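Local coordinates for protein transcriptional regulator AefR (Pseudomonas syringae pv. tomato, PDB 3CDL) that probably binds regulatory DNA as a TetR-family transcription factor, and is found as a two-chain assembly of helical subunits, at residues A20-R25 and A106-G111. Residues are numbered along the deposited sequence; the frame is centred on the assembly and turned at random.
Sequences AEFGDR and ARVVVG
V108 lies against the helical turn formed by F22 and G23, and this one branched side chain carries most of the contact. Its CG1 sits over the backbone of G23, 4.1 Å from G23 N, while CG2 lies at the edge of the F22 ring, near its plane. F22 CB and V108 CB are 4.2 Å apart. A chi1 of -26°, well off a staggered position, brings V108 CG1 beside its own backbone N and roughly anti to the carbonyl carbon. With no side chain at G23, CG1 rests directly over the backbone; G23 CA and V108 CA are 5.8 Å apart. No hydrogen bond crosses, and the apolar, beta-branched valine suits such a touch. F22 starts toward V108, but its buried ring leads away, an aromatic suited to packing with F27, I35 and T30. Beyond it, R25 and E21 form a salt bridge, R25 NE giving a weak hydrogen bond to E21 OE2 (3.3 Å) in the guanidinium plane, and D24 pairs with R38. The contact thus joins helix 9-24 of the DNA-binding domain, beside helix 32-39 of the predicted helix-turn-helix, to helix 100-114 of the C-terminal domain; M60 of helix 53-64 packs on V108 as well.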
loop_
_atom_site.group_PDB
_atom_site.type_symbol
_atom_site.label_atom_id
_atom_site.label_comp_id
_atom_site.label_asym_id
_atom_site.label_seq_id
_atom_site.Cartn_x
_atom_site.Cartn_y
_atom_site.Cartn_z
ATOM N N ALA B 20 -14.801 11.756 8.917
ATOM C CA ALA B 20 -15.269 12.772 7.991
ATOM C C ALA B 20 -14.431 14.031 8.101
ATOM O O ALA B 20 -13.891 14.502 7.102
ATOM C CB ALA B 20 -16.713 13.082 8.278
ATOM N N GLU B 21 -14.303 14.560 9.318
ATOM C CA GLU B 21 -13.524 15.774 9.538
ATOM C C GLU B 21 -12.045 15.594 9.211
ATOM O O GLU B 21 -11.472 16.464 8.565
ATOM C CB GLU B 21 -13.694 16.331 10.958
ATOM C CG GLU B 21 -15.021 17.077 11.235
ATOM C CD GLU B 21 -15.235 18.364 10.413
ATOM O OE1 GLU B 21 -16.413 18.747 10.199
ATOM O OE2 GLU B 21 -14.246 18.999 9.991
ATOM N N PHE B 22 -11.431 14.488 9.651
ATOM C CA PHE B 22 -10.019 14.230 9.349
ATOM C C PHE B 22 -9.851 14.016 7.847
ATOM O O PHE B 22 -8.774 14.235 7.289
ATOM C CB PHE B 22 -9.471 12.992 10.069
ATOM C CG PHE B 22 -9.452 13.093 11.559
ATOM C CD1 PHE B 22 -9.667 11.962 12.337
ATOM C CD2 PHE B 22 -9.207 14.300 12.199
ATOM C CE1 PHE B 22 -9.659 12.041 13.739
ATOM C CE2 PHE B 22 -9.195 14.385 13.606
ATOM C CZ PHE B 22 -9.425 13.256 14.375
ATOM N N GLY B 23 -10.918 13.557 7.205
ATOM C CA GLY B 23 -10.913 13.400 5.772
ATOM C C GLY B 23 -11.013 14.762 5.119
ATOM O O GLY B 23 -10.472 14.984 4.042
ATOM N N ASP B 24 -11.708 15.682 5.775
ATOM C CA ASP B 24 -11.972 16.987 5.185
ATOM C C ASP B 24 -10.813 17.931 5.413
ATOM O O ASP B 24 -10.189 18.394 4.462
ATOM C CB ASP B 24 -13.276 17.586 5.740
ATOM C CG ASP B 24 -14.516 16.791 5.322
ATOM O OD1 ASP B 24 -14.362 15.808 4.558
ATOM O OD2 ASP B 24 -15.646 17.149 5.754
ATOM N N ARG B 25 -10.533 18.204 6.684
ATOM C CA ARG B 25 -9.556 19.214 7.071
ATOM C C ARG B 25 -8.144 18.624 7.118
ATOM O O ARG B 25 -7.157 19.333 6.926
ATOM C CB ARG B 25 -9.909 19.806 8.447
ATOM C CG ARG B 25 -11.382 20.103 8.694
ATOM C CD ARG B 25 -11.790 21.489 8.196
ATOM N NE ARG B 25 -13.161 21.815 8.596
ATOM C CZ ARG B 25 -13.684 23.045 8.583
ATOM N NH1 ARG B 25 -12.959 24.107 8.188
ATOM N NH2 ARG B 25 -14.944 23.220 8.980
ATOM N N ALA B 106 -9.529 3.436 6.929
ATOM C CA ALA B 106 -8.228 3.098 6.415
ATOM C C ALA B 106 -7.560 4.317 5.782
ATOM O O ALA B 106 -6.395 4.614 6.077
ATOM C CB ALA B 106 -8.359 1.990 5.413
ATOM N N ARG B 107 -8.306 5.011 4.919
ATOM C CA ARG B 107 -7.799 6.206 4.253
ATOM C C ARG B 107 -7.348 7.275 5.252
ATOM O O ARG B 107 -6.190 7.712 5.238
ATOM C CB ARG B 107 -8.853 6.791 3.332
ATOM C CG ARG B 107 -8.623 6.512 1.877
ATOM C CD ARG B 107 -9.747 7.092 1.022
ATOM N NE ARG B 107 -11.040 6.459 1.332
ATOM C CZ ARG B 107 -11.661 5.588 0.535
ATOM N NH1 ARG B 107 -11.126 5.256 -0.635
ATOM N NH2 ARG B 107 -12.829 5.057 0.894
ATOM N N VAL B 108 -8.251 7.693 6.136
ATOM C CA VAL B 108 -7.841 8.680 7.133
ATOM C C VAL B 108 -6.674 8.198 8.016
ATOM O O VAL B 108 -5.831 9.007 8.347
ATOM C CB VAL B 108 -9.026 9.421 7.903
ATOM C CG1 VAL B 108 -10.287 9.460 7.068
ATOM C CG2 VAL B 108 -9.306 8.835 9.243
ATOM N N VAL B 109 -6.589 6.903 8.343
ATOM C CA VAL B 109 -5.507 6.424 9.233
ATOM C C VAL B 109 -4.137 6.396 8.546
ATOM O O VAL B 109 -3.145 6.895 9.085
ATOM C CB VAL B 109 -5.820 5.046 9.917
ATOM C CG1 VAL B 109 -4.649 4.579 10.743
ATOM C CG2 VAL B 109 -7.017 5.170 10.819
ATOM N N VAL B 110 -4.104 5.801 7.358
ATOM C CA VAL B 110 -2.969 5.910 6.467
ATOM C C VAL B 110 -2.611 7.363 6.181
ATOM O O VAL B 110 -1.438 7.746 6.227
ATOM C CB VAL B 110 -3.228 5.167 5.145
ATOM C CG1 VAL B 110 -2.018 5.332 4.195
ATOM C CG2 VAL B 110 -3.508 3.700 5.430
ATOM N N GLY B 111 -3.619 8.173 5.884
ATOM C CA GLY B 111 -3.392 9.592 5.652
ATOM C C GLY B 111 -2.793 10.282 6.862
ATOM O O GLY B 111 -1.980 11.206 6.736
#